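Long-range contacts in Moesin/ezrin/radixin homolog 2 (Drosophila melanogaster, PDB 7EDR), which probably acts at the cell membrane as a FERM-domain scaffold of the merlin/ERM family, its FERM domain binding its C-terminal domain in a closed form: residues 2-7 with 18-23; 6-12 with 78-84; 49-53 with 68-72. One frame throughout, in Å; residues are numbered along the deposited sequence.

In the fold
All three contacts build the ubiquitin-like N-terminal lobe of the FERM domain, whose mixed sheet has the strand order 15-20, 5-10, 78-85, 45-50, 56-58. Strand 5-10 serves both contact 1, as one arm of the first hairpin, and contact 2, as the parallel neighbour of strand 78-85; they share Ser6 and Val7, and their centres lie about 14 Å apart. Contact 3 fastens the end of strand 45-50 to the loop before strand 78-85. The centres of contacts 2 and 3 are about 13 Å apart; Tyr79 CD2 meets Val70 CG1 at 3.6 Å, and Phe81 CD1 meets Tyr49 CB at 3.7 Å. Contacts 1 and 3 do not touch, their nearest atoms being about 6 Å apart.

Contact 1 of 3, residues 2-7 with 18-23; sequences NRSLSV and FKLEPR
Residues 5-7 and 18-20 are extended and antiparallel, their short axes 4.8 Å apart at 153°. Leu5 pairs with Leu20 and Val7 with Phe18 as hydrogen-bonded pairs, and Ser6 with Lys19 as the non-hydrogen-bonded pair between them. The bonds are Leu5 N to Leu20 O 2.9 Å, Leu20 N to Leu5 O 2.8 Å, Val7 N to Phe18 O 2.9 Å and Phe18 N to Val7 O 3.0 Å. Beyond the strands, Pro22 (phi/psi -56/-40) turns the chain and packs CG 3.2 Å from Asn2 O. Leu5 and Leu20, both m,t, share one face with Val7 (t) and Phe18 (m): Val7 CG2 reaches Leu20 CD1 at 3.7 Å. On the opposite face Lys19 CD lies 3.4 Å from Ser6 OG. This is the first hairpin of the ubiquitin-like lobe. Phe18 and Leu20 pack on helix 26-37, while Leu5 and Val7 touch Tyr79 of strand 78-85, which adjoins strand 5-10.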
loop_
_atom_site.group_PDB
_atom_site.type_symbol
_atom_site.label_atom_id
_atom_site.label_comp_id
_atom_site.label_asym_id
_atom_site.label_seq_id
_atom_site.Cartn_x
_atom_site.Cartn_y
_atom_site.Cartn_z
ATOM N N ASN C 2 -17.846 -15.840 -43.155
ATOM C CA ASN C 2 -18.507 -15.112 -42.082
ATOM C C ASN C 2 -19.231 -16.081 -41.157
ATOM O O ASN C 2 -20.316 -15.789 -40.606
ATOM C CB ASN C 2 -19.470 -14.088 -42.641
ATOM C CG ASN C 2 -19.430 -12.788 -41.859
ATOM O OD1 ASN C 2 -18.440 -12.047 -41.913
ATOM N ND2 ASN C 2 -20.496 -12.513 -41.111
ATOM N N ARG C 3 -18.628 -17.251 -40.976
ATOM C CA ARG C 3 -19.163 -18.292 -40.115
ATOM C C ARG C 3 -18.521 -18.180 -38.734
ATOM O O ARG C 3 -17.411 -17.658 -38.576
ATOM C CB ARG C 3 -18.918 -19.674 -40.744
ATOM C CG ARG C 3 -19.785 -20.802 -40.163
ATOM C CD ARG C 3 -21.265 -20.431 -40.048
ATOM N NE ARG C 3 -21.639 -19.942 -38.703
ATOM C CZ ARG C 3 -22.844 -20.042 -38.147
ATOM N NH1 ARG C 3 -23.832 -20.631 -38.806
ATOM N NH2 ARG C 3 -23.045 -19.555 -36.921
ATOM N N SER C 4 -19.258 -18.648 -37.730
ATOM C CA SER C 4 -18.795 -18.593 -36.356
ATOM C C SER C 4 -17.510 -19.396 -36.178
ATOM O O SER C 4 -17.161 -20.265 -36.983
ATOM C CB SER C 4 -19.874 -19.110 -35.405
ATOM O OG SER C 4 -20.900 -18.145 -35.256
ATOM N N LEU C 5 -16.796 -19.080 -35.097
ATOM C CA LEU C 5 -15.530 -19.717 -34.764
ATOM C C LEU C 5 -15.776 -20.790 -33.712
ATOM O O LEU C 5 -16.293 -20.492 -32.626
ATOM C CB LEU C 5 -14.524 -18.690 -34.244
ATOM C CG LEU C 5 -14.212 -17.453 -35.093
ATOM C CD1 LEU C 5 -13.130 -16.617 -34.404
ATOM C CD2 LEU C 5 -13.775 -17.842 -36.505
ATOM N N SER C 6 -15.409 -22.032 -34.034
ATOM C CA SER C 6 -15.351 -23.092 -33.034
ATOM C C SER C 6 -14.006 -23.031 -32.322
ATOM O O SER C 6 -12.949 -23.151 -32.961
ATOM C CB SER C 6 -15.555 -24.460 -33.678
ATOM O OG SER C 6 -16.936 -24.722 -33.769
ATOM N N VAL C 7 -14.048 -22.854 -31.003
ATOM C CA VAL C 7 -12.850 -22.647 -30.196
ATOM C C VAL C 7 -12.814 -23.686 -29.093
ATOM O O VAL C 7 -13.842 -23.973 -28.466
ATOM C CB VAL C 7 -12.807 -21.227 -29.596
ATOM C CG1 VAL C 7 -11.642 -21.093 -28.623
ATOM C CG2 VAL C 7 -12.743 -20.168 -30.710
ATOM N N PHE C 18 -16.049 -22.989 -26.755
ATOM C CA PHE C 18 -16.872 -21.825 -27.045
ATOM C C PHE C 18 -17.114 -21.753 -28.546
ATOM O O PHE C 18 -16.360 -22.304 -29.352
ATOM C CB PHE C 18 -16.212 -20.493 -26.614
ATOM C CG PHE C 18 -15.545 -20.539 -25.281
ATOM C CD1 PHE C 18 -16.275 -20.332 -24.114
ATOM C CD2 PHE C 18 -14.180 -20.776 -25.184
ATOM C CE1 PHE C 18 -15.651 -20.348 -22.860
ATOM C CE2 PHE C 18 -13.553 -20.814 -23.943
ATOM C CZ PHE C 18 -14.294 -20.595 -22.773
ATOM N N LYS C 19 -18.171 -21.039 -28.910
ATOM C CA LYS C 19 -18.362 -20.548 -30.262
ATOM C C LYS C 19 -18.290 -19.034 -30.207
ATOM O O LYS C 19 -18.968 -18.406 -29.390
ATOM C CB LYS C 19 -19.698 -21.014 -30.847
ATOM C CG LYS C 19 -19.682 -22.446 -31.388
ATOM C CD LYS C 19 -19.365 -22.479 -32.883
ATOM C CE LYS C 19 -20.273 -23.459 -33.633
ATOM N NZ LYS C 19 -20.035 -23.424 -35.114
ATOM N N LEU C 20 -17.458 -18.453 -31.048
ATOM C CA LEU C 20 -17.343 -17.004 -31.101
ATOM C C LEU C 20 -17.946 -16.457 -32.392
ATOM O O LEU C 20 -18.064 -17.161 -33.399
ATOM C CB LEU C 20 -15.877 -16.581 -30.975
ATOM C CG LEU C 20 -15.211 -17.166 -29.731
ATOM C CD1 LEU C 20 -13.766 -16.732 -29.663
ATOM C CD2 LEU C 20 -15.969 -16.727 -28.493
ATOM N N GLU C 21 -18.331 -15.176 -32.340
ATOM C CA GLU C 21 -18.657 -14.408 -33.531
ATOM C C GLU C 21 -17.547 -14.569 -34.578
ATOM O O GLU C 21 -16.412 -14.901 -34.232
ATOM C CB GLU C 21 -18.855 -12.944 -33.135
ATOM C CG GLU C 21 -19.547 -12.103 -34.170
ATOM C CD GLU C 21 -18.508 -11.443 -35.071
ATOM O OE1 GLU C 21 -18.841 -11.075 -36.238
ATOM O OE2 GLU C 21 -17.347 -11.293 -34.647
ATOM N N PRO C 22 -17.856 -14.383 -35.872
ATOM C CA PRO C 22 -16.789 -14.484 -36.891
ATOM C C PRO C 22 -15.586 -13.567 -36.678
ATOM O O PRO C 22 -14.448 -13.983 -36.944
ATOM C CB PRO C 22 -17.528 -14.136 -38.190
ATOM C CG PRO C 22 -18.903 -14.596 -37.959
ATOM C CD PRO C 22 -19.195 -14.438 -36.494
ATOM N N ARG C 23 -15.801 -12.323 -36.244
ATOM C CA ARG C 23 -14.743 -11.325 -36.110
ATOM C C ARG C 23 -14.407 -11.037 -34.645
ATOM O O ARG C 23 -13.986 -9.930 -34.302
ATOM C CB ARG C 23 -15.135 -10.026 -36.817
ATOM C CG ARG C 23 -15.209 -10.093 -38.339
ATOM C CD ARG C 23 -16.151 -9.008 -38.872
ATOM N NE ARG C 23 -17.541 -9.450 -38.815
ATOM C CZ ARG C 23 -18.323 -9.600 -39.878
ATOM N NH1 ARG C 23 -17.857 -9.312 -41.090
ATOM N NH2 ARG C 23 -19.571 -10.027 -39.726
#

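Contact 2 of 3, residues 6-12 with 78-84; sequences SVRVSTF and VYVFSFY
Val7 lays its side chain (t) against two aromatic residues of the neighbouring strand, with CG2 4.0 Å from Tyr79 CB and CG1 4.0 Å from Phe81 CD2, at the edge of the Phe81 ring. The two strands are the parallel central pair of the ubiquitin-like beta-grasp fold, the first strand of the lobe beside its last. Their short axes approach to 4.5 Å at 18°, and the register runs Val7-Tyr79, Arg8-Val80, Val9-Phe81, Ser10-Ser82, with CA atoms 4.6 to 5.0 Å apart. Ser6, Arg8 and Ser10 make the bonds from the first strand: Tyr79 N to Ser6 O 2.7 Å, Arg8 N to Tyr79 O 2.8 Å, Phe81 N to Arg8 O, Ser10 N to Phe81 O and Phe83 N to Ser10 O, each 2.9 Å. Val9 (t) continues the apolar face, CG1 being 3.9 Å from Phe83 CB; Val9, Phe81 and Phe83 meet helix 26-37 there. On the other face Arg8 (t,t,p) puts a guanidinium face over Val80 CG1, and its NH1 forms a salt bridge with Glu15. Phe12, in the loop that follows, meets Tyr84 of strand 78-85 rim to rim, with centroids 5.6 Å apart and planes at 46°, beside helix 99-114. A water bridges the backbones here, accepting from Phe12 N at 2.8 Å and donating to Phe83 O at 2.6 Å.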
loop_
_atom_site.group_PDB
_atom_site.type_symbol
_atom_site.label_atom_id
_atom_site.label_comp_id
_atom_site.label_asym_id
_atom_site.label_seq_id
_atom_site.Cartn_x
_atom_site.Cartn_y
_atom_site.Cartn_z
ATOM N N SER C 6 -15.409 -22.032 -34.034
ATOM C CA SER C 6 -15.351 -23.092 -33.034
ATOM C C SER C 6 -14.006 -23.031 -32.322
ATOM O O SER C 6 -12.949 -23.151 -32.961
ATOM C CB SER C 6 -15.555 -24.460 -33.678
ATOM O OG SER C 6 -16.936 -24.722 -33.769
ATOM N N VAL C 7 -14.048 -22.854 -31.003
ATOM C CA VAL C 7 -12.850 -22.647 -30.196
ATOM C C VAL C 7 -12.814 -23.686 -29.093
ATOM O O VAL C 7 -13.842 -23.973 -28.466
ATOM C CB VAL C 7 -12.807 -21.227 -29.596
ATOM C CG1 VAL C 7 -11.642 -21.093 -28.623
ATOM C CG2 VAL C 7 -12.743 -20.168 -30.710
ATOM N N ARG C 8 -11.628 -24.246 -28.858
ATOM C CA ARG C 8 -11.368 -25.051 -27.675
ATOM C C ARG C 8 -10.133 -24.509 -26.954
ATOM O O ARG C 8 -9.090 -24.308 -27.578
ATOM C CB ARG C 8 -11.183 -26.522 -28.037
ATOM C CG ARG C 8 -10.693 -27.374 -26.876
ATOM C CD ARG C 8 -10.843 -28.851 -27.192
ATOM N NE ARG C 8 -10.054 -29.181 -28.374
ATOM C CZ ARG C 8 -8.787 -29.588 -28.347
ATOM N NH1 ARG C 8 -8.144 -29.728 -27.180
ATOM N NH2 ARG C 8 -8.167 -29.850 -29.499
ATOM N N VAL C 9 -10.262 -24.259 -25.649
ATOM C CA VAL C 9 -9.174 -23.762 -24.811
ATOM C C VAL C 9 -8.886 -24.811 -23.741
ATOM O O VAL C 9 -9.814 -25.288 -23.083
ATOM C CB VAL C 9 -9.525 -22.403 -24.163
ATOM C CG1 VAL C 9 -8.479 -22.009 -23.132
ATOM C CG2 VAL C 9 -9.672 -21.295 -25.222
ATOM N N SER C 10 -7.607 -25.162 -23.563
ATOM C CA SER C 10 -7.183 -26.105 -22.525
ATOM C C SER C 10 -6.431 -25.369 -21.424
ATOM O O SER C 10 -5.276 -24.978 -21.608
ATOM C CB SER C 10 -6.291 -27.204 -23.103
ATOM O OG SER C 10 -6.896 -27.783 -24.236
ATOM N N THR C 11 -7.072 -25.198 -20.279
ATOM C CA THR C 11 -6.308 -24.875 -19.085
ATOM C C THR C 11 -5.644 -26.145 -18.577
ATOM O O THR C 11 -5.892 -27.243 -19.077
ATOM C CB THR C 11 -7.205 -24.274 -18.005
ATOM O OG1 THR C 11 -8.009 -25.309 -17.424
ATOM C CG2 THR C 11 -8.126 -23.225 -18.622
ATOM N N PHE C 12 -4.786 -26.009 -17.570
ATOM C CA PHE C 12 -4.251 -27.246 -17.019
ATOM C C PHE C 12 -5.299 -28.048 -16.267
ATOM O O PHE C 12 -5.019 -29.196 -15.904
ATOM C CB PHE C 12 -3.049 -26.981 -16.117
ATOM C CG PHE C 12 -1.735 -27.052 -16.856
ATOM C CD1 PHE C 12 -1.026 -28.233 -16.929
ATOM C CD2 PHE C 12 -1.230 -25.945 -17.497
ATOM C CE1 PHE C 12 0.166 -28.307 -17.626
ATOM C CE2 PHE C 12 -0.044 -26.010 -18.186
ATOM C CZ PHE C 12 0.656 -27.193 -18.255
ATOM N N VAL C 78 -11.330 -26.317 -35.783
ATOM C CA VAL C 78 -11.469 -25.764 -34.444
ATOM C C VAL C 78 -10.217 -24.955 -34.125
ATOM O O VAL C 78 -9.090 -25.418 -34.361
ATOM C CB VAL C 78 -11.689 -26.879 -33.409
ATOM C CG1 VAL C 78 -11.805 -26.289 -31.999
ATOM C CG2 VAL C 78 -12.913 -27.730 -33.786
ATOM N N TYR C 79 -10.411 -23.731 -33.620
ATOM C CA TYR C 79 -9.306 -22.953 -33.068
ATOM C C TYR C 79 -8.909 -23.530 -31.712
ATOM O O TYR C 79 -9.704 -23.500 -30.766
ATOM C CB TYR C 79 -9.704 -21.486 -32.935
ATOM C CG TYR C 79 -9.991 -20.829 -34.255
ATOM C CD1 TYR C 79 -11.206 -21.045 -34.917
ATOM C CD2 TYR C 79 -9.055 -19.994 -34.857
ATOM C CE1 TYR C 79 -11.472 -20.444 -36.148
ATOM C CE2 TYR C 79 -9.314 -19.380 -36.091
ATOM C CZ TYR C 79 -10.523 -19.612 -36.727
ATOM O OH TYR C 79 -10.779 -19.013 -37.939
ATOM N N VAL C 80 -7.689 -24.062 -31.618
ATOM C CA VAL C 80 -7.223 -24.795 -30.440
ATOM C C VAL C 80 -6.121 -23.999 -29.745
ATOM O O VAL C 80 -5.045 -23.762 -30.316
ATOM C CB VAL C 80 -6.732 -26.198 -30.810
ATOM C CG1 VAL C 80 -6.207 -26.923 -29.567
ATOM C CG2 VAL C 80 -7.855 -26.979 -31.465
ATOM N N PHE C 81 -6.383 -23.613 -28.500
ATOM C CA PHE C 81 -5.447 -22.836 -27.710
ATOM C C PHE C 81 -5.131 -23.548 -26.402
ATOM O O PHE C 81 -5.975 -24.254 -25.832
ATOM C CB PHE C 81 -6.017 -21.451 -27.401
ATOM C CG PHE C 81 -6.393 -20.658 -28.618
ATOM C CD1 PHE C 81 -5.428 -19.963 -29.329
ATOM C CD2 PHE C 81 -7.713 -20.598 -29.046
ATOM C CE1 PHE C 81 -5.767 -19.219 -30.449
ATOM C CE2 PHE C 81 -8.063 -19.851 -30.161
ATOM C CZ PHE C 81 -7.087 -19.156 -30.864
ATOM N N SER C 82 -3.912 -23.335 -25.923
ATOM C CA SER C 82 -3.538 -23.665 -24.553
ATOM C C SER C 82 -3.510 -22.396 -23.702
ATOM O O SER C 82 -2.940 -21.376 -24.114
ATOM C CB SER C 82 -2.173 -24.344 -24.520
ATOM O OG SER C 82 -2.175 -25.470 -25.359
ATOM N N PHE C 83 -4.111 -22.465 -22.516
ATOM C CA PHE C 83 -4.077 -21.379 -21.540
ATOM C C PHE C 83 -2.950 -21.655 -20.546
ATOM O O PHE C 83 -3.046 -22.588 -19.737
ATOM C CB PHE C 83 -5.423 -21.269 -20.831
ATOM C CG PHE C 83 -5.587 -20.018 -20.025
ATOM C CD1 PHE C 83 -5.851 -18.808 -20.647
ATOM C CD2 PHE C 83 -5.514 -20.052 -18.639
ATOM C CE1 PHE C 83 -6.029 -17.657 -19.902
ATOM C CE2 PHE C 83 -5.689 -18.897 -17.884
ATOM C CZ PHE C 83 -5.946 -17.707 -18.507
ATOM N N TYR C 84 -1.887 -20.847 -20.613
ATOM C CA TYR C 84 -0.650 -21.048 -19.855
ATOM C C TYR C 84 -0.261 -19.778 -19.113
ATOM O O TYR C 84 -0.537 -18.666 -19.570
ATOM C CB TYR C 84 0.578 -21.384 -20.740
ATOM C CG TYR C 84 0.621 -22.727 -21.385
ATOM C CD1 TYR C 84 0.301 -23.875 -20.672
ATOM C CD2 TYR C 84 1.020 -22.861 -22.718
ATOM C CE1 TYR C 84 0.352 -25.143 -21.276
ATOM C CE2 TYR C 84 1.080 -24.117 -23.332
ATOM C CZ TYR C 84 0.741 -25.258 -22.603
ATOM O OH TYR C 84 0.790 -26.508 -23.192
HETATM O O HOH W 1 -3.694 -23.420 -17.358
#

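Contact 3 of 3, residues 49-53 with 68-72; sequences YVDTR and QRVEL
Arg69 loses 98 Å² to residues 49-53, more than any other residue here, and does so from a left-handed backbone conformation (phi/psi 54/40) that turns the chain between Gln68 and Val70. Arg69 O accepts from Thr52 N at 2.7 Å and lies 3.0 Å from Asp51 CA; Arg69 CB is 3.3 Å from Thr52 OG1. Farther out, the Arg53 NH2 and Arg69 NH1 atoms come within 3.0 Å, a close approach of like charges. Tyr49, with 75 Å² covered, points toward the loop with chi1 near +68° (p), so that Tyr49 OH donates to Gln68 O at 2.7 Å. Val70 CG2 sits over the face of the Tyr49 ring, 4.0 Å from its centroid and 27° off the normal, a CH-pi contact. Within the ubiquitin-like lobe this joins the end of strand 45-50 to the loop leading to strand 78-85, where Val70 also packs on Tyr79 and Phe81. A single backbone bridge pairs Asp51 with Val70, CA to CA 4.6 Å, and Glu71 N donates to Val50 O at 3.3 Å. Thr52 (66 Å², chi1 p) follows at the turn; Asp51 OD1 accepts from Arg53 N at 2.9 Å, an Asx turn, and also from Asn55 N.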
loop_
_atom_site.group_PDB
_atom_site.type_symbol
_atom_site.label_atom_id
_atom_site.label_comp_id
_atom_site.label_asym_id
_atom_site.label_seq_id
_atom_site.Cartn_x
_atom_site.Cartn_y
_atom_site.Cartn_z
ATOM N N TYR C 49 -0.769 -21.060 -29.214
ATOM C CA TYR C 49 -1.239 -21.862 -30.342
ATOM C C TYR C 49 -0.111 -22.043 -31.348
ATOM O O TYR C 49 0.913 -21.357 -31.299
ATOM C CB TYR C 49 -2.454 -21.223 -31.033
ATOM C CG TYR C 49 -2.138 -19.943 -31.762
ATOM C CD1 TYR C 49 -1.983 -18.746 -31.068
ATOM C CD2 TYR C 49 -1.992 -19.924 -33.142
ATOM C CE1 TYR C 49 -1.694 -17.562 -31.734
ATOM C CE2 TYR C 49 -1.702 -18.748 -33.814
ATOM C CZ TYR C 49 -1.550 -17.571 -33.103
ATOM O OH TYR C 49 -1.269 -16.393 -33.757
ATOM N N VAL C 50 -0.320 -22.983 -32.270
ATOM C CA VAL C 50 0.577 -23.192 -33.400
ATOM C C VAL C 50 -0.025 -22.484 -34.600
ATOM O O VAL C 50 -1.233 -22.587 -34.842
ATOM C CB VAL C 50 0.791 -24.686 -33.684
ATOM C CG1 VAL C 50 1.814 -24.861 -34.801
ATOM C CG2 VAL C 50 1.249 -25.399 -32.416
ATOM N N ASP C 51 0.798 -21.740 -35.332
ATOM C CA ASP C 51 0.266 -20.895 -36.388
ATOM C C ASP C 51 0.415 -21.605 -37.738
ATOM O O ASP C 51 0.888 -22.742 -37.822
ATOM C CB ASP C 51 0.930 -19.508 -36.358
ATOM C CG ASP C 51 2.409 -19.538 -36.738
ATOM O OD1 ASP C 51 2.960 -20.638 -36.952
ATOM O OD2 ASP C 51 3.024 -18.450 -36.822
ATOM N N THR C 52 0.008 -20.927 -38.814
ATOM C CA THR C 52 0.148 -21.517 -40.142
ATOM C C THR C 52 1.582 -21.415 -40.643
ATOM O O THR C 52 1.817 -21.289 -41.846
ATOM C CB THR C 52 -0.803 -20.856 -41.146
ATOM O OG1 THR C 52 -0.512 -19.455 -41.242
ATOM C CG2 THR C 52 -2.258 -21.061 -40.728
ATOM N N ARG C 53 2.548 -21.444 -39.730
ATOM C CA ARG C 53 3.952 -21.480 -40.111
ATOM C C ARG C 53 4.739 -22.423 -39.214
ATOM O O ARG C 53 5.975 -22.358 -39.202
ATOM C CB ARG C 53 4.598 -20.090 -40.057
ATOM C CG ARG C 53 4.000 -19.064 -41.005
ATOM C CD ARG C 53 4.617 -17.686 -40.756
ATOM N NE ARG C 53 3.667 -16.588 -40.948
ATOM C CZ ARG C 53 3.830 -15.370 -40.433
ATOM N NH1 ARG C 53 4.900 -15.106 -39.694
ATOM N NH2 ARG C 53 2.934 -14.415 -40.651
ATOM N N GLN C 68 -5.088 -14.212 -37.217
ATOM C CA GLN C 68 -3.830 -14.454 -36.519
ATOM C C GLN C 68 -3.218 -15.794 -36.906
ATOM O O GLN C 68 -2.454 -16.383 -36.133
ATOM C CB GLN C 68 -4.023 -14.346 -35.003
ATOM C CG GLN C 68 -4.546 -12.966 -34.557
ATOM C CD GLN C 68 -4.491 -12.750 -33.052
ATOM O OE1 GLN C 68 -3.478 -13.021 -32.408
ATOM N NE2 GLN C 68 -5.586 -12.256 -32.482
ATOM N N ARG C 69 -3.540 -16.272 -38.111
ATOM C CA ARG C 69 -2.889 -17.441 -38.701
ATOM C C ARG C 69 -2.934 -18.654 -37.773
ATOM O O ARG C 69 -1.968 -19.411 -37.662
ATOM C CB ARG C 69 -1.445 -17.129 -39.094
ATOM C CG ARG C 69 -1.291 -16.276 -40.338
ATOM C CD ARG C 69 -0.068 -15.379 -40.205
ATOM N NE ARG C 69 -0.415 -13.977 -39.956
ATOM C CZ ARG C 69 0.209 -13.177 -39.090
ATOM N NH1 ARG C 69 1.210 -13.636 -38.341
ATOM N NH2 ARG C 69 -0.186 -11.913 -38.962
ATOM N N VAL C 70 -4.065 -18.849 -37.101
ATOM C CA VAL C 70 -4.250 -20.079 -36.342
ATOM C C VAL C 70 -4.390 -21.245 -37.309
ATOM O O VAL C 70 -5.174 -21.183 -38.267
ATOM C CB VAL C 70 -5.474 -19.971 -35.424
ATOM C CG1 VAL C 70 -5.699 -21.296 -34.719
ATOM C CG2 VAL C 70 -5.279 -18.852 -34.418
ATOM N N GLU C 71 -3.628 -22.313 -37.073
ATOM C CA GLU C 71 -3.739 -23.505 -37.908
ATOM C C GLU C 71 -5.060 -24.231 -37.643
ATOM O O GLU C 71 -5.463 -24.425 -36.493
ATOM C CB GLU C 71 -2.547 -24.436 -37.668
ATOM C CG GLU C 71 -2.666 -25.822 -38.319
ATOM C CD GLU C 71 -2.721 -25.764 -39.840
ATOM O OE1 GLU C 71 -1.643 -25.684 -40.465
ATOM O OE2 GLU C 71 -3.840 -25.805 -40.407
ATOM N N LEU C 72 -5.733 -24.645 -38.722
ATOM C CA LEU C 72 -7.107 -25.135 -38.648
ATOM C C LEU C 72 -7.372 -26.475 -39.334
ATOM O O LEU C 72 -8.417 -27.080 -39.058
ATOM C CB LEU C 72 -8.065 -24.096 -39.242
ATOM C CG LEU C 72 -8.304 -22.889 -38.349
ATOM C CD1 LEU C 72 -9.019 -21.788 -39.107
ATOM C CD2 LEU C 72 -9.117 -23.317 -37.132
#